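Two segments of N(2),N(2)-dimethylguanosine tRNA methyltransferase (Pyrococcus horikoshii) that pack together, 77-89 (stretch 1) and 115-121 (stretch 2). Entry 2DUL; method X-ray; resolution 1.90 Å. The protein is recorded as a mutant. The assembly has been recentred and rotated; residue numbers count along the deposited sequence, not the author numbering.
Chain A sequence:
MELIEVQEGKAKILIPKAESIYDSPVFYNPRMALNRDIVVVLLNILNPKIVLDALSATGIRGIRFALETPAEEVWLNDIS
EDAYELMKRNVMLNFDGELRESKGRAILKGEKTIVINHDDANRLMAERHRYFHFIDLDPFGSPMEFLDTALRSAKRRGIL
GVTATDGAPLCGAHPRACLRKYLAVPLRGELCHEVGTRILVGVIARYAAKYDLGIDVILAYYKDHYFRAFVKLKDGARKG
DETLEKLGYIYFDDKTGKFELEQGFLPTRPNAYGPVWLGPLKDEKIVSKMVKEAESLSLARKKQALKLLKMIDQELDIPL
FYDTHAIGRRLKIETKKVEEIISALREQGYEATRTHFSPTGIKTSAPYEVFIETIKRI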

# COMPACT_ATOMS: atom_id res chain seq x y z
N ASN A 77 -17.74 4.00 6.57
CA ASN A 77 -18.39 2.84 7.16
C ASN A 77 -17.65 2.25 8.35
O ASN A 77 -16.43 2.27 8.41
CB ASN A 77 -18.56 1.74 6.11
CG ASN A 77 -19.18 0.48 6.68
OD1 ASN A 77 -20.40 0.40 6.88
ND2 ASN A 77 -18.35 -0.52 6.97
N ASP A 78 -18.42 1.72 9.30
CA ASP A 78 -17.86 1.05 10.47
C ASP A 78 -18.94 0.20 11.12
O ASP A 78 -20.10 0.60 11.21
CB ASP A 78 -17.31 2.05 11.50
CG ASP A 78 -16.27 1.42 12.41
OD1 ASP A 78 -15.06 1.68 12.20
OD2 ASP A 78 -16.65 0.65 13.32
N ILE A 79 -18.56 -0.99 11.57
CA ILE A 79 -19.51 -1.91 12.18
C ILE A 79 -19.85 -1.52 13.62
O ILE A 79 -20.88 -1.93 14.15
CB ILE A 79 -18.95 -3.35 12.16
CG1 ILE A 79 -20.04 -4.34 12.57
CG2 ILE A 79 -17.75 -3.45 13.09
CD1 ILE A 79 -19.60 -5.79 12.48
N SER A 80 -18.99 -0.71 14.24
CA SER A 80 -19.20 -0.29 15.62
C SER A 80 -20.18 0.87 15.80
O SER A 80 -20.08 1.89 15.12
CB SER A 80 -17.87 0.09 16.26
OG SER A 80 -18.07 0.76 17.50
N GLU A 81 -21.12 0.70 16.73
CA GLU A 81 -22.11 1.72 17.04
C GLU A 81 -21.44 3.00 17.55
O GLU A 81 -21.84 4.11 17.19
CB GLU A 81 -23.09 1.20 18.10
CG GLU A 81 -24.08 2.24 18.62
CD GLU A 81 -25.26 2.45 17.69
OE1 GLU A 81 -25.05 2.88 16.53
OE2 GLU A 81 -26.40 2.20 18.12
N ASP A 82 -20.45 2.83 18.42
CA ASP A 82 -19.72 3.97 18.97
C ASP A 82 -19.01 4.73 17.86
O ASP A 82 -19.02 5.96 17.83
CB ASP A 82 -18.69 3.49 20.00
CG ASP A 82 -19.32 3.02 21.29
OD1 ASP A 82 -18.58 2.59 22.20
OD2 ASP A 82 -20.57 3.08 21.41
N ALA A 83 -18.38 3.99 16.95
CA ALA A 83 -17.68 4.61 15.84
C ALA A 83 -18.68 5.36 14.96
O ALA A 83 -18.44 6.50 14.57
CB ALA A 83 -16.94 3.55 15.03
N TYR A 84 -19.80 4.71 14.68
CA TYR A 84 -20.84 5.32 13.84
C TYR A 84 -21.32 6.64 14.44
O TYR A 84 -21.44 7.65 13.73
CB TYR A 84 -22.02 4.35 13.70
CG TYR A 84 -23.19 4.92 12.91
CD1 TYR A 84 -23.06 5.20 11.55
CD2 TYR A 84 -24.41 5.17 13.53
CE1 TYR A 84 -24.13 5.72 10.82
CE2 TYR A 84 -25.49 5.69 12.81
CZ TYR A 84 -25.35 5.96 11.45
OH TYR A 84 -26.42 6.46 10.73
N GLU A 85 -21.60 6.65 15.74
CA GLU A 85 -22.06 7.87 16.40
C GLU A 85 -21.00 8.97 16.30
O GLU A 85 -21.33 10.14 16.07
CB GLU A 85 -22.36 7.59 17.87
CG GLU A 85 -23.60 6.74 18.11
CD GLU A 85 -24.86 7.37 17.54
OE1 GLU A 85 -25.13 8.55 17.85
OE2 GLU A 85 -25.59 6.68 16.79
N LEU A 86 -19.74 8.60 16.47
CA LEU A 86 -18.65 9.57 16.41
C LEU A 86 -18.43 10.07 14.99
O LEU A 86 -18.07 11.23 14.77
CB LEU A 86 -17.36 8.95 16.96
CG LEU A 86 -16.16 9.89 17.04
CD1 LEU A 86 -16.55 11.15 17.81
CD2 LEU A 86 -15.00 9.17 17.73
N MET A 87 -18.64 9.19 14.01
CA MET A 87 -18.47 9.57 12.62
C MET A 87 -19.48 10.66 12.25
O MET A 87 -19.12 11.65 11.62
CB MET A 87 -18.65 8.34 11.72
CG MET A 87 -17.44 7.39 11.74
SD MET A 87 -17.75 5.72 11.12
CE MET A 87 -18.07 6.04 9.45
N LYS A 88 -20.73 10.49 12.67
CA LYS A 88 -21.76 11.49 12.39
C LYS A 88 -21.39 12.85 13.01
O LYS A 88 -21.54 13.90 12.38
CB LYS A 88 -23.12 11.03 12.93
CG LYS A 88 -23.73 9.84 12.19
CD LYS A 88 -25.14 9.52 12.71
CE LYS A 88 -25.12 9.08 14.17
NZ LYS A 88 -26.49 8.81 14.70
N ARG A 89 -20.89 12.82 14.24
CA ARG A 89 -20.50 14.05 14.92
C ARG A 89 -19.34 14.74 14.20
O ARG A 89 -19.38 15.95 13.96
CB ARG A 89 -20.09 13.75 16.36
CG ARG A 89 -21.17 13.05 17.17
CD ARG A 89 -20.78 12.99 18.64
NE ARG A 89 -20.53 14.33 19.18
CZ ARG A 89 -20.33 14.59 20.47
NH1 ARG A 89 -20.11 15.84 20.87
NH2 ARG A 89 -20.37 13.61 21.36
N VAL A 115 -21.92 9.88 2.91
CA VAL A 115 -22.78 8.80 3.34
C VAL A 115 -22.10 8.06 4.49
O VAL A 115 -21.04 7.45 4.31
CB VAL A 115 -23.04 7.80 2.20
CG1 VAL A 115 -24.03 6.74 2.64
CG2 VAL A 115 -23.56 8.55 0.98
N ILE A 116 -22.70 8.13 5.67
CA ILE A 116 -22.16 7.48 6.85
C ILE A 116 -22.96 6.20 7.06
O ILE A 116 -24.18 6.22 7.19
CB ILE A 116 -22.27 8.39 8.08
CG1 ILE A 116 -21.80 9.80 7.72
CG2 ILE A 116 -21.43 7.83 9.22
CD1 ILE A 116 -21.87 10.80 8.87
N ASN A 117 -22.25 5.08 7.11
CA ASN A 117 -22.89 3.78 7.25
C ASN A 117 -22.45 3.00 8.49
O ASN A 117 -21.28 3.00 8.86
CB ASN A 117 -22.57 2.96 5.99
CG ASN A 117 -23.58 1.86 5.72
OD1 ASN A 117 -24.74 2.14 5.37
ND2 ASN A 117 -23.16 0.62 5.86
N HIS A 118 -23.41 2.33 9.11
CA HIS A 118 -23.14 1.51 10.29
C HIS A 118 -23.36 0.06 9.85
O HIS A 118 -24.51 -0.38 9.74
CB HIS A 118 -24.11 1.83 11.42
CG HIS A 118 -23.98 0.92 12.60
ND1 HIS A 118 -25.04 0.64 13.44
CD2 HIS A 118 -22.92 0.23 13.09
CE1 HIS A 118 -24.63 -0.18 14.40
NE2 HIS A 118 -23.35 -0.45 14.20
N ASP A 119 -22.29 -0.68 9.59
CA ASP A 119 -22.44 -2.05 9.15
C ASP A 119 -21.10 -2.72 8.88
O ASP A 119 -20.06 -2.07 8.87
CB ASP A 119 -23.29 -2.06 7.87
CG ASP A 119 -23.78 -3.44 7.49
OD1 ASP A 119 -24.10 -4.25 8.39
OD2 ASP A 119 -23.88 -3.71 6.27
N ASP A 120 -21.14 -4.04 8.67
CA ASP A 120 -19.94 -4.80 8.35
C ASP A 120 -19.51 -4.34 6.96
O ASP A 120 -20.33 -4.23 6.05
CB ASP A 120 -20.28 -6.30 8.35
CG ASP A 120 -19.14 -7.17 7.83
OD1 ASP A 120 -18.03 -6.66 7.61
OD2 ASP A 120 -19.38 -8.38 7.66
N ALA A 121 -18.22 -4.06 6.80
CA ALA A 121 -17.69 -3.60 5.52
C ALA A 121 -18.04 -4.56 4.38
O ALA A 121 -18.34 -4.12 3.27
CB ALA A 121 -16.19 -3.42 5.60

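Where a strand runs into a helix, the crossover can grip a neighbouring strand twice, through its backbone and through the helix that follows; this methyltransferase offers a compact example, burying 642 Å² between the two stretches.

The first grip is parallel β pairing. Asp-78 N donates to Asn-117 O (3.2 Å), and Asp-78 O accepts from Asp-119 N (3.0 Å), so a single residue uses both its backbone groups on the strand and the residue just beyond it. CA-H...O contacts supplement the ladder, from Asn-77 CA to Asn-117 O (3.4 Å) and from His-118 CA to Asp-78 O (3.3 Å).

Side-chain amides extend this pairing. Asn-77 and Asn-117 lie on the same face of the sheet, and Asn-117 ND2 donates almost linearly to Asn-77 OD1 (3.0 Å). Asn-77 ND2 reaches Asp-119 O (3.0 Å). An amide suits this buried site because it offers donor and acceptor without carrying a charge.

On the other face, with Asp-78, lies His-118. Its NE2 makes a weak hydrogen bond to Ile-79 O (2.9 Å), linking the strand to the turn before the helix. That turn is itself braced: Asp-78 OD2 accepts from Ser-80 N (2.9 Å), while Ser-80 OG caps the helix by accepting from Ala-83 N (3.3 Å).

The second grip is largely apolar. The helix runs nearly antiparallel to strand 115-118, their axes approaching to 8.4 Å, and Tyr-84 and Met-87 point toward the strand. His-118 CB sits over one face of the Tyr-84 ring, 3.7 Å from its centroid; the two rings are nearly parallel but slid apart. Aliphatic Ile-116 suits this buried place, pointing toward the helix, its CG2 lying 3.8 Å from both Tyr-84 CE1 and Met-87 CB, while its CD1 reaches Lys-88 CA (3.6 Å). Lys-88 NZ forms a salt bridge with Glu-85 OE2 (3.1 Å).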